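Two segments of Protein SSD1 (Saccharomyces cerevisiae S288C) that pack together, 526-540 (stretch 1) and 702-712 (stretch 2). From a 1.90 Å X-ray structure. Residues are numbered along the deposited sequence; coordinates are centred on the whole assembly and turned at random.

Stretch 1, residues 526-540: ESLDDEKVKVDLNIL
Stretch 2 702-712: KKDCAYQAQEQ

Stretch 2 is helical throughout, from Lys-702 to Gln-712; stretch 1 leaves a helix that starts upstream of Glu-526 and continues as loop, extended at Asp-530 to Lys-532 and bent at Val-533 and Leu-537. Residues ascend together in register, with CA atoms 5.9 Å apart at Glu-531 and Tyr-707 and 8.1 Å at Ile-539 and Glu-711.

Ser-527 (chi1 p) points toward the helix, its CB 4.0 Å from CE1 of Tyr-707 (chi1 t). Asp-530, at phi/psi -154/169, points its CB away, yet its t rotamer brings OD1 within 2.8 Å of NZ of Lys-703 (t, t, t, p), a salt bridge. Glu-531 (m, p) completes an acidic pair around that ammonium: OE2 lies 2.9 Å from Lys-703 NZ, a salt bridge whose hydrogen bond is weak. Its CG lies 3.8 Å from Tyr-707 CB and sits at the ring's edge, near its plane.

Lys-532 (-69/147) offers its backbone to one amide. Gln-710, with chi1 and chi2 t, donates NE2 to Lys-532 O at 2.8 Å and accepts Lys-532 N at OE1, 3.2 Å, so a side chain reads the loop's peptide groups. The Lys-532 CA-to-CB bond points sideways, and the chain (m, t, t, t) carries NZ to Asp-536 OD2, 2.6 Å, a salt bridge within the loop.

Val-535 (t) and Ile-539 (p, t) point toward the helix, adding van der Waals contacts: CG2 to Gln-710 NE2 and CG2 to Glu-711 OE2, each 3.7 Å.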

# COMPACT_ATOMS: atom_id res chain seq x y z
N GLU A 526 -7.31 5.22 -3.23
CA GLU A 526 -7.93 4.85 -1.97
C GLU A 526 -6.90 4.29 -0.99
O GLU A 526 -6.92 4.62 0.20
CB GLU A 526 -9.07 3.84 -2.21
CG GLU A 526 -9.48 2.99 -1.00
CD GLU A 526 -10.10 3.78 0.15
OE1 GLU A 526 -10.42 4.98 -0.03
OE2 GLU A 526 -10.30 3.18 1.23
N SER A 527 -5.98 3.45 -1.49
CA SER A 527 -5.01 2.80 -0.61
C SER A 527 -3.99 3.78 -0.05
O SER A 527 -3.27 3.43 0.89
CB SER A 527 -4.30 1.65 -1.34
OG SER A 527 -3.29 2.10 -2.22
N LEU A 528 -3.88 4.99 -0.61
CA LEU A 528 -3.10 6.03 0.03
C LEU A 528 -3.73 6.47 1.35
O LEU A 528 -3.02 6.99 2.21
CB LEU A 528 -2.95 7.24 -0.89
CG LEU A 528 -2.08 7.05 -2.13
CD1 LEU A 528 -2.26 8.24 -3.07
CD2 LEU A 528 -0.61 6.88 -1.75
N ASP A 529 -5.04 6.29 1.53
CA ASP A 529 -5.66 6.72 2.77
C ASP A 529 -5.95 5.59 3.75
O ASP A 529 -5.85 5.80 4.96
CB ASP A 529 -6.98 7.46 2.51
CG ASP A 529 -7.53 8.10 3.76
OD1 ASP A 529 -6.88 9.05 4.25
OD2 ASP A 529 -8.58 7.64 4.26
N ASP A 530 -6.27 4.39 3.26
CA ASP A 530 -6.79 3.35 4.13
C ASP A 530 -6.45 2.00 3.53
O ASP A 530 -6.00 1.90 2.38
CB ASP A 530 -8.30 3.54 4.30
CG ASP A 530 -8.85 2.93 5.57
OD1 ASP A 530 -8.05 2.49 6.43
OD2 ASP A 530 -10.09 2.88 5.70
N GLU A 531 -6.66 0.95 4.32
CA GLU A 531 -6.46 -0.41 3.85
C GLU A 531 -7.80 -1.11 3.66
O GLU A 531 -8.80 -0.76 4.29
CB GLU A 531 -5.62 -1.22 4.85
CG GLU A 531 -4.28 -0.59 5.20
CD GLU A 531 -4.38 0.46 6.29
OE1 GLU A 531 -4.04 1.63 6.01
OE2 GLU A 531 -4.81 0.11 7.41
N LYS A 532 -7.79 -2.13 2.81
CA LYS A 532 -8.97 -2.96 2.62
C LYS A 532 -9.22 -3.78 3.87
O LYS A 532 -8.29 -4.17 4.58
CB LYS A 532 -8.80 -3.90 1.43
CG LYS A 532 -8.80 -3.24 0.07
CD LYS A 532 -8.78 -4.30 -1.03
CE LYS A 532 -8.91 -3.69 -2.41
NZ LYS A 532 -8.76 -4.72 -3.47
N VAL A 533 -10.50 -4.04 4.14
CA VAL A 533 -10.92 -4.93 5.21
C VAL A 533 -11.09 -6.32 4.60
O VAL A 533 -10.45 -7.28 5.04
CB VAL A 533 -12.22 -4.45 5.88
CG1 VAL A 533 -12.75 -5.49 6.86
CG2 VAL A 533 -11.99 -3.11 6.57
N LYS A 534 -11.94 -6.43 3.59
CA LYS A 534 -11.99 -7.63 2.76
C LYS A 534 -10.90 -7.49 1.71
O LYS A 534 -10.97 -6.60 0.86
CB LYS A 534 -13.36 -7.80 2.12
CG LYS A 534 -13.62 -9.21 1.57
CD LYS A 534 -12.98 -9.47 0.22
CE LYS A 534 -12.99 -10.96 -0.13
NZ LYS A 534 -11.85 -11.71 0.49
N VAL A 535 -9.89 -8.34 1.77
CA VAL A 535 -8.73 -8.19 0.90
C VAL A 535 -8.93 -9.02 -0.36
O VAL A 535 -9.43 -10.15 -0.32
CB VAL A 535 -7.44 -8.59 1.63
CG1 VAL A 535 -6.23 -8.14 0.84
CG2 VAL A 535 -7.40 -7.98 3.03
N ASP A 536 -8.51 -8.47 -1.49
CA ASP A 536 -8.54 -9.16 -2.77
C ASP A 536 -7.12 -9.49 -3.20
O ASP A 536 -6.16 -8.82 -2.82
CB ASP A 536 -9.20 -8.31 -3.85
CG ASP A 536 -10.52 -7.74 -3.40
OD1 ASP A 536 -11.43 -8.53 -3.07
OD2 ASP A 536 -10.65 -6.50 -3.36
N LEU A 537 -7.00 -10.56 -3.99
CA LEU A 537 -5.71 -10.90 -4.59
C LEU A 537 -5.24 -9.81 -5.54
O LEU A 537 -4.03 -9.69 -5.78
CB LEU A 537 -5.83 -12.24 -5.31
CG LEU A 537 -4.62 -13.17 -5.32
CD1 LEU A 537 -4.12 -13.48 -3.91
CD2 LEU A 537 -4.99 -14.45 -6.08
N ASN A 538 -6.15 -9.01 -6.08
CA ASN A 538 -5.81 -7.92 -6.98
C ASN A 538 -6.09 -6.60 -6.28
O ASN A 538 -7.25 -6.29 -5.97
CB ASN A 538 -6.60 -8.03 -8.28
CG ASN A 538 -6.11 -7.08 -9.35
OD1 ASN A 538 -5.41 -6.11 -9.06
ND2 ASN A 538 -6.46 -7.36 -10.60
N ILE A 539 -5.04 -5.82 -6.03
CA ILE A 539 -5.20 -4.54 -5.35
C ILE A 539 -6.05 -3.57 -6.17
O ILE A 539 -6.53 -2.57 -5.63
CB ILE A 539 -3.83 -3.91 -5.04
CG1 ILE A 539 -2.98 -3.79 -6.30
CG2 ILE A 539 -3.10 -4.74 -4.00
CD1 ILE A 539 -1.75 -2.91 -6.12
N LEU A 540 -6.24 -3.84 -7.46
CA LEU A 540 -7.05 -2.96 -8.29
C LEU A 540 -8.54 -3.19 -8.12
O LEU A 540 -9.34 -2.34 -8.53
CB LEU A 540 -6.66 -3.14 -9.76
CG LEU A 540 -5.21 -2.79 -10.12
CD1 LEU A 540 -4.93 -3.13 -11.59
CD2 LEU A 540 -4.93 -1.31 -9.85
N LYS A 702 2.00 2.66 12.85
CA LYS A 702 1.34 1.35 12.87
C LYS A 702 0.39 1.18 11.69
O LYS A 702 0.23 0.06 11.19
CB LYS A 702 0.62 1.16 14.20
CG LYS A 702 1.55 1.28 15.41
CD LYS A 702 2.40 0.03 15.71
CE LYS A 702 1.59 -1.25 15.78
NZ LYS A 702 2.22 -2.26 16.68
N LYS A 703 -0.26 2.26 11.24
CA LYS A 703 -1.17 2.14 10.10
C LYS A 703 -0.40 1.86 8.81
O LYS A 703 -0.81 1.01 8.01
CB LYS A 703 -2.00 3.41 9.96
CG LYS A 703 -3.00 3.37 8.83
CD LYS A 703 -4.19 4.29 9.11
CE LYS A 703 -5.26 4.14 8.06
NZ LYS A 703 -5.85 2.78 8.10
N ASP A 704 0.72 2.54 8.60
CA ASP A 704 1.51 2.25 7.41
C ASP A 704 2.09 0.85 7.48
O ASP A 704 2.22 0.19 6.44
CB ASP A 704 2.59 3.31 7.23
CG ASP A 704 2.01 4.65 6.80
OD1 ASP A 704 0.87 4.66 6.29
OD2 ASP A 704 2.68 5.68 6.99
N CYS A 705 2.40 0.37 8.68
CA CYS A 705 2.82 -1.02 8.85
C CYS A 705 1.69 -1.98 8.50
O CYS A 705 1.95 -3.04 7.90
CB CYS A 705 3.29 -1.25 10.29
SG CYS A 705 4.94 -0.56 10.68
N ALA A 706 0.45 -1.67 8.89
CA ALA A 706 -0.67 -2.53 8.54
C ALA A 706 -0.88 -2.58 7.04
O ALA A 706 -1.25 -3.62 6.49
CB ALA A 706 -1.95 -2.06 9.24
N TYR A 707 -0.68 -1.45 6.36
CA TYR A 707 -0.74 -1.41 4.90
C TYR A 707 0.35 -2.29 4.30
O TYR A 707 0.09 -3.11 3.41
CB TYR A 707 -0.59 0.04 4.44
CG TYR A 707 -0.31 0.24 2.97
CD1 TYR A 707 -1.32 0.15 2.03
CD2 TYR A 707 0.97 0.56 2.53
CE1 TYR A 707 -1.07 0.34 0.68
CE2 TYR A 707 1.23 0.76 1.19
CZ TYR A 707 0.21 0.65 0.27
OH TYR A 707 0.46 0.86 -1.06
N GLN A 708 1.59 -2.14 4.77
CA GLN A 708 2.68 -2.94 4.23
C GLN A 708 2.42 -4.43 4.45
O GLN A 708 2.66 -5.25 3.55
CB GLN A 708 4.00 -2.52 4.88
CG GLN A 708 4.40 -1.09 4.52
CD GLN A 708 5.61 -0.58 5.28
OE1 GLN A 708 6.24 0.39 4.85
NE2 GLN A 708 5.94 -1.22 6.40
N ALA A 709 1.94 -4.80 5.64
CA ALA A 709 1.62 -6.19 5.90
C ALA A 709 0.57 -6.71 4.93
O ALA A 709 0.71 -7.82 4.39
CB ALA A 709 1.14 -6.36 7.35
N GLN A 710 -0.47 -5.92 4.68
CA GLN A 710 -1.54 -6.37 3.80
C GLN A 710 -1.01 -6.65 2.40
O GLN A 710 -1.26 -7.72 1.83
CB GLN A 710 -2.66 -5.33 3.77
CG GLN A 710 -3.70 -5.58 2.68
CD GLN A 710 -4.95 -4.73 2.86
OE1 GLN A 710 -5.31 -3.93 2.00
NE2 GLN A 710 -5.62 -4.91 3.99
N GLU A 711 -0.23 -5.72 1.84
CA GLU A 711 0.28 -5.93 0.48
C GLU A 711 1.33 -7.03 0.42
O GLU A 711 1.42 -7.74 -0.58
CB GLU A 711 0.83 -4.61 -0.07
CG GLU A 711 -0.26 -3.56 -0.25
CD GLU A 711 -0.17 -2.80 -1.56
OE1 GLU A 711 0.94 -2.71 -2.13
OE2 GLU A 711 -1.22 -2.29 -2.01
N GLN A 712 2.15 -7.17 1.47
CA GLN A 712 3.13 -8.24 1.50
C GLN A 712 2.45 -9.60 1.52
O GLN A 712 2.92 -10.55 0.88
CB GLN A 712 4.04 -8.07 2.71
CG GLN A 712 5.09 -6.99 2.52
CD GLN A 712 5.79 -6.60 3.81
OE1 GLN A 712 5.62 -7.23 4.85
NE2 GLN A 712 6.58 -5.53 3.75